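Local coordinates for UDP-N-acetylglucosamine pyrophosphorylase (PDB 3OC9), which probably catalyses the formation of UDP-N-acetylglucosamine and diphosphate from UTP and N-acetylglucosamine 1-phosphate, at residues A[205-210]-A[321-326]; A[232-237]-A[315-320]. All blocks are in the same frame, centred on the assembly; numbering follows the deposited sequence.

Contact 1 (A[205-210]-A[321-326])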
loop_
_atom_site.group_PDB
_atom_site.type_symbol
_atom_site.label_atom_id
_atom_site.label_comp_id
_atom_site.label_asym_id
_atom_site.label_seq_id
_atom_site.Cartn_x
_atom_site.Cartn_y
_atom_site.Cartn_z
ATOM N N LEU A 205 5.621 -14.055 -16.605
ATOM C CA LEU A 205 6.080 -13.023 -17.562
ATOM C C LEU A 205 7.535 -12.522 -17.325
ATOM O O LEU A 205 8.048 -11.705 -18.105
ATOM C CB LEU A 205 5.093 -11.834 -17.618
ATOM C CG LEU A 205 3.670 -12.080 -18.163
ATOM C CD1 LEU A 205 2.874 -10.772 -18.127
ATOM C CD2 LEU A 205 3.672 -12.641 -19.590
ATOM N N GLN A 206 8.162 -13.013 -16.252
ATOM C CA GLN A 206 9.535 -12.649 -15.841
ATOM C C GLN A 206 9.771 -11.120 -15.686
ATOM O O GLN A 206 10.774 -10.574 -16.168
ATOM C CB GLN A 206 10.567 -13.332 -16.751
ATOM C CG GLN A 206 10.588 -14.879 -16.567
ATOM C CD GLN A 206 11.317 -15.320 -15.300
ATOM O OE1 GLN A 206 12.553 -15.237 -15.222
ATOM N NE2 GLN A 206 10.563 -15.775 -14.298
ATOM N N SER A 207 8.838 -10.448 -15.001
ATOM C CA SER A 207 8.877 -8.972 -14.815
ATOM C C SER A 207 9.902 -8.551 -13.750
ATOM O O SER A 207 10.070 -9.276 -12.757
ATOM C CB SER A 207 7.497 -8.464 -14.334
ATOM O OG SER A 207 6.445 -8.809 -15.234
ATOM N N GLU A 208 10.544 -7.382 -13.942
ATOM C CA GLU A 208 11.255 -6.633 -12.853
ATOM C C GLU A 208 10.288 -5.860 -11.923
ATOM O O GLU A 208 10.465 -5.832 -10.693
ATOM C CB GLU A 208 12.267 -5.645 -13.457
ATOM C CG GLU A 208 13.503 -6.340 -14.082
ATOM C CD GLU A 208 14.327 -5.381 -14.933
ATOM O OE1 GLU A 208 13.748 -4.740 -15.824
ATOM O OE2 GLU A 208 15.558 -5.300 -14.735
ATOM N N ILE A 209 9.298 -5.199 -12.532
ATOM C CA ILE A 209 8.232 -4.479 -11.801
ATOM C C ILE A 209 6.861 -4.889 -12.363
ATOM O O ILE A 209 6.692 -4.952 -13.612
ATOM C CB ILE A 209 8.356 -2.907 -11.907
ATOM C CG1 ILE A 209 9.808 -2.432 -11.724
ATOM C CG2 ILE A 209 7.409 -2.212 -10.855
ATOM C CD1 ILE A 209 10.018 -0.909 -11.985
ATOM N N CYS A 210 5.898 -5.170 -11.465
ATOM C CA CYS A 210 4.485 -5.336 -11.833
ATOM C C CYS A 210 3.676 -4.199 -11.142
ATOM O O CYS A 210 3.604 -4.144 -9.881
ATOM C CB CYS A 210 3.968 -6.737 -11.433
ATOM S SG CYS A 210 2.184 -7.077 -11.858
ATOM N N LYS A 321 11.788 -4.576 -18.134
ATOM C CA LYS A 321 10.691 -5.562 -18.200
ATOM C C LYS A 321 9.615 -5.189 -17.172
ATOM O O LYS A 321 9.797 -5.420 -15.957
ATOM C CB LYS A 321 11.206 -6.974 -17.934
ATOM C CG LYS A 321 12.279 -7.441 -18.950
ATOM C CD LYS A 321 12.820 -8.831 -18.611
ATOM C CE LYS A 321 11.882 -9.967 -19.020
ATOM N NZ LYS A 321 11.223 -9.748 -20.340
ATOM N N VAL A 322 8.516 -4.605 -17.660
ATOM C CA VAL A 322 7.439 -4.090 -16.765
ATOM C C VAL A 322 6.071 -4.603 -17.240
ATOM O O VAL A 322 5.752 -4.503 -18.444
ATOM C CB VAL A 322 7.403 -2.522 -16.770
ATOM C CG1 VAL A 322 6.216 -1.970 -15.924
ATOM C CG2 VAL A 322 8.746 -1.916 -16.305
ATOM N N SER A 323 5.278 -5.179 -16.331
ATOM C CA SER A 323 3.894 -5.558 -16.652
ATOM C C SER A 323 2.875 -4.640 -15.922
ATOM O O SER A 323 3.176 -4.127 -14.817
ATOM C CB SER A 323 3.668 -7.060 -16.354
ATOM O OG SER A 323 3.902 -7.394 -14.988
ATOM N N ILE A 324 1.701 -4.426 -16.546
ATOM C CA ILE A 324 0.636 -3.541 -16.023
ATOM C C ILE A 324 -0.636 -4.377 -15.740
ATOM O O ILE A 324 -1.201 -4.997 -16.655
ATOM C CB ILE A 324 0.313 -2.372 -17.037
ATOM C CG1 ILE A 324 1.595 -1.661 -17.512
ATOM C CG2 ILE A 324 -0.702 -1.350 -16.448
ATOM C CD1 ILE A 324 2.495 -1.118 -16.376
ATOM N N PHE A 325 -1.069 -4.389 -14.475
ATOM C CA PHE A 325 -2.150 -5.290 -13.938
ATOM C C PHE A 325 -3.383 -4.458 -13.523
ATOM O O PHE A 325 -3.333 -3.712 -12.520
ATOM C CB PHE A 325 -1.523 -6.051 -12.726
ATOM C CG PHE A 325 -2.362 -7.200 -12.121
ATOM C CD1 PHE A 325 -3.568 -6.959 -11.466
ATOM C CD2 PHE A 325 -1.854 -8.509 -12.121
ATOM C CE1 PHE A 325 -4.294 -8.015 -10.847
ATOM C CE2 PHE A 325 -2.561 -9.572 -11.514
ATOM C CZ PHE A 325 -3.790 -9.314 -10.878
ATOM N N GLU A 326 -4.501 -4.577 -14.253
ATOM C CA GLU A 326 -5.731 -3.818 -13.874
ATOM C C GLU A 326 -6.482 -4.412 -12.661
ATOM O O GLU A 326 -6.767 -5.624 -12.646
ATOM C CB GLU A 326 -6.723 -3.729 -15.078
ATOM C CG GLU A 326 -7.996 -2.861 -14.757
ATOM C CD GLU A 326 -9.115 -2.911 -15.823
ATOM O OE1 GLU A 326 -8.990 -3.640 -16.841
ATOM O OE2 GLU A 326 -10.135 -2.204 -15.631
HETATM O O HOH W 1 9.736 -12.749 -20.957
#
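Ser207 and Ser323 meet through their hydroxyls, with OG to OG at 2.9 Å. Either hydroxyl could be the donor. Ser323 OG sits in the crowded position between its own backbone N and carbonyl carbon (chi1 60°). Ser207 OG also touches Ser323 CB. CD1 of Leu205 reaches the same CB. On the strand, Cys210 projects to the same face of the sheet as Ser323. Its SG lies 3.9 Å from Phe325 CB. The sulfur approaches the Phe325 ring obliquely, 5.4 Å from SG to the ring centroid.

Glu208 and Lys321 clamp the start of the pairing. Glu208 N donates to Lys321 O at 2.9 Å. The end of the Glu208 side chain comes close to the other segment, and its OE1 accepts from Lys321 N at 3.0 Å, nearly along the C-O axis. OE1 also takes the backbone N-H of Thr320, so one carboxylate oxygen grips two successive amides. The Lys321 chain bends at chi3 (78°), and CE lies 3.1 Å from Gln206 O. Its NZ is joined to Leu205 O only weakly, through a water.

Beyond this, Ser323 N donates to Ile209 O at 3.1 Å, as part of the parallel pairing of Ile209 with Val322 and Cys210 with Ser323. Ile209 and Val322 point to the other face.

Gln206 closes helix 196-204 with a Schellman motif, and the chain then enters strand 209-215. Strand 322-326 runs parallel to that strand within the mixed sheet. Met198 and Met202 of helix 196-204 pack on the Cys210 face. Phe270 of helix 268-274 touches Glu208 and Ile209.

Contact 2 (A[232-237]-A[315-320])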
loop_
_atom_site.group_PDB
_atom_site.type_symbol
_atom_site.label_atom_id
_atom_site.label_comp_id
_atom_site.label_asym_id
_atom_site.label_seq_id
_atom_site.Cartn_x
_atom_site.Cartn_y
_atom_site.Cartn_z
ATOM N N ARG A 232 10.723 3.504 -22.073
ATOM C CA ARG A 232 10.722 3.350 -20.597
ATOM C C ARG A 232 9.430 3.889 -19.956
ATOM O O ARG A 232 8.863 4.850 -20.463
ATOM C CB ARG A 232 11.934 4.059 -19.984
ATOM C CG ARG A 232 13.294 3.586 -20.546
ATOM C CD ARG A 232 13.488 2.099 -20.258
ATOM N NE ARG A 232 14.706 1.562 -20.870
ATOM C CZ ARG A 232 15.855 1.362 -20.230
ATOM N NH1 ARG A 232 15.978 1.658 -18.941
ATOM N NH2 ARG A 232 16.900 0.867 -20.892
ATOM N N ILE A 233 8.992 3.291 -18.839
ATOM C CA ILE A 233 7.761 3.737 -18.133
ATOM C C ILE A 233 8.035 4.786 -17.044
ATOM O O ILE A 233 8.997 4.638 -16.287
ATOM C CB ILE A 233 7.009 2.510 -17.489
ATOM C CG1 ILE A 233 6.630 1.470 -18.550
ATOM C CG2 ILE A 233 5.788 2.961 -16.650
ATOM C CD1 ILE A 233 5.603 1.967 -19.603
ATOM N N LYS A 234 7.194 5.837 -16.985
ATOM C CA LYS A 234 7.257 6.924 -15.994
ATOM C C LYS A 234 5.864 7.289 -15.453
ATOM O O LYS A 234 4.847 7.016 -16.110
ATOM C CB LYS A 234 7.918 8.205 -16.587
ATOM C CG LYS A 234 9.424 8.083 -16.917
ATOM C CD LYS A 234 9.986 9.332 -17.678
ATOM C CE LYS A 234 11.415 9.058 -18.214
ATOM N NZ LYS A 234 12.179 10.323 -18.618
ATOM N N VAL A 235 5.823 7.885 -14.248
ATOM C CA VAL A 235 4.588 8.519 -13.709
ATOM C C VAL A 235 4.592 10.032 -13.930
ATOM O O VAL A 235 5.618 10.708 -13.640
ATOM C CB VAL A 235 4.392 8.225 -12.175
ATOM C CG1 VAL A 235 3.231 9.029 -11.583
ATOM C CG2 VAL A 235 4.187 6.718 -11.924
ATOM N N VAL A 236 3.473 10.562 -14.442
ATOM C CA VAL A 236 3.205 12.021 -14.435
ATOM C C VAL A 236 2.171 12.332 -13.330
ATOM O O VAL A 236 1.052 11.829 -13.371
ATOM C CB VAL A 236 2.735 12.526 -15.839
ATOM C CG1 VAL A 236 2.279 14.010 -15.801
ATOM C CG2 VAL A 236 3.852 12.348 -16.890
ATOM N N GLU A 237 2.556 13.142 -12.337
ATOM C CA GLU A 237 1.651 13.500 -11.215
ATOM C C GLU A 237 0.495 14.398 -11.676
ATOM O O GLU A 237 0.615 15.109 -12.692
ATOM C CB GLU A 237 2.415 14.182 -10.068
ATOM C CG GLU A 237 3.562 13.347 -9.467
ATOM C CD GLU A 237 4.213 14.027 -8.263
ATOM O OE1 GLU A 237 5.312 14.608 -8.417
ATOM O OE2 GLU A 237 3.618 14.000 -7.168
ATOM N N VAL A 315 11.952 5.659 -9.803
ATOM C CA VAL A 315 12.779 4.480 -10.148
ATOM C C VAL A 315 12.237 3.678 -11.357
ATOM O O VAL A 315 12.991 2.927 -11.986
ATOM C CB VAL A 315 13.055 3.541 -8.920
ATOM C CG1 VAL A 315 11.971 2.469 -8.750
ATOM C CG2 VAL A 315 14.446 2.889 -9.057
ATOM N N PHE A 316 10.965 3.887 -11.707
ATOM C CA PHE A 316 10.322 3.099 -12.793
ATOM C C PHE A 316 11.087 3.060 -14.148
ATOM O O PHE A 316 11.152 1.986 -14.775
ATOM C CB PHE A 316 8.827 3.483 -13.023
ATOM C CG PHE A 316 7.855 3.135 -11.875
ATOM C CD1 PHE A 316 8.245 2.448 -10.711
ATOM C CD2 PHE A 316 6.503 3.518 -12.003
ATOM C CE1 PHE A 316 7.286 2.157 -9.674
ATOM C CE2 PHE A 316 5.532 3.233 -10.969
ATOM C CZ PHE A 316 5.925 2.540 -9.819
ATOM N N PRO A 317 11.669 4.206 -14.613
ATOM C CA PRO A 317 12.350 4.151 -15.937
ATOM C C PRO A 317 13.684 3.356 -15.976
ATOM O O PRO A 317 14.228 3.094 -17.074
ATOM C CB PRO A 317 12.554 5.632 -16.322
ATOM C CG PRO A 317 12.251 6.440 -15.094
ATOM C CD PRO A 317 11.474 5.591 -14.122
ATOM N N LEU A 318 14.188 2.956 -14.803
ATOM C CA LEU A 318 15.366 2.066 -14.732
ATOM C C LEU A 318 15.079 0.649 -15.275
ATOM O O LEU A 318 15.976 -0.027 -15.815
ATOM C CB LEU A 318 15.907 2.004 -13.286
ATOM C CG LEU A 318 17.156 1.154 -12.960
ATOM C CD1 LEU A 318 18.401 1.660 -13.686
ATOM C CD2 LEU A 318 17.406 1.124 -11.459
ATOM N N ALA A 319 13.835 0.193 -15.133
ATOM C CA ALA A 319 13.441 -1.165 -15.578
ATOM C C ALA A 319 13.282 -1.342 -17.103
ATOM O O ALA A 319 12.824 -0.414 -17.781
ATOM C CB ALA A 319 12.148 -1.578 -14.865
ATOM N N THR A 320 13.624 -2.531 -17.630
ATOM C CA THR A 320 13.327 -2.881 -19.050
ATOM C C THR A 320 12.185 -3.910 -19.224
ATOM O O THR A 320 11.683 -4.108 -20.350
ATOM C CB THR A 320 14.568 -3.422 -19.857
ATOM O OG1 THR A 320 15.049 -4.633 -19.269
ATOM C CG2 THR A 320 15.706 -2.390 -19.929
HETATM O O HOH W 2 10.543 1.250 -17.393
#
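Arg232 reaches across to the turn at Pro317 and is the main polar link of the contact. Its chain bends at chi2 (-61°), and CD passes 3.4 Å from Pro317 O. NH1 then donates to the same Pro317 O at 2.9 Å, with an N-H...O angle of 158°. The oxygen lies near the guanidinium plane, at its edge, and the donor lies in the carbonyl plane. Thr320 CG2 sits over one face of the guanidinium, 3.6 Å from NH2 and offset toward the rim.

Ile233 takes part through its backbone. Its N donates to a water that in turn donates to Phe316 O and Ala319 O. Its O rests 3.4 Å from Pro317 CD; the proline N has no hydrogen to offer.

Lys234 crosses Pro317 at about a right angle, with CG 3.7 Å from Pro317 CG. Its NZ goes on to a salt bridge with Glu229.

Val235 places CG2 3.9 Å from Phe316 CE2. The Phe316 ring also packs on Ile209 and Ile211 of strand 209-215.

Residues 315-318 end a 3-10 segment that begins earlier in the chain, with Leu318 N bonded to Val315 O and Ala319 N to Phe316 O. The arrangement joins a two-stranded antiparallel hairpin, 225-229 with 232-236, to the connection that leads into strand 322-326 of the main sheet.

How the contacts relate
The second segments of the two contacts are consecutive: 315-320 runs straight into 321-326. The contact centres are 12 Å apart. Contact 2 lies within the sequence span bracketed by contact 1. Glu208 joins them: its OE1 is 2.9 Å from Thr320 N, a probable hydrogen bond. Ile209 adds an apolar link, with CD1 3.6 Å from Ala319 CB and 4.0 Å from Phe316 CD1. The loop that meets the hairpin in contact 2 leads directly into the strand paired in contact 1. Both lie on the same side of the chain's centre, and neither includes a bound ligand.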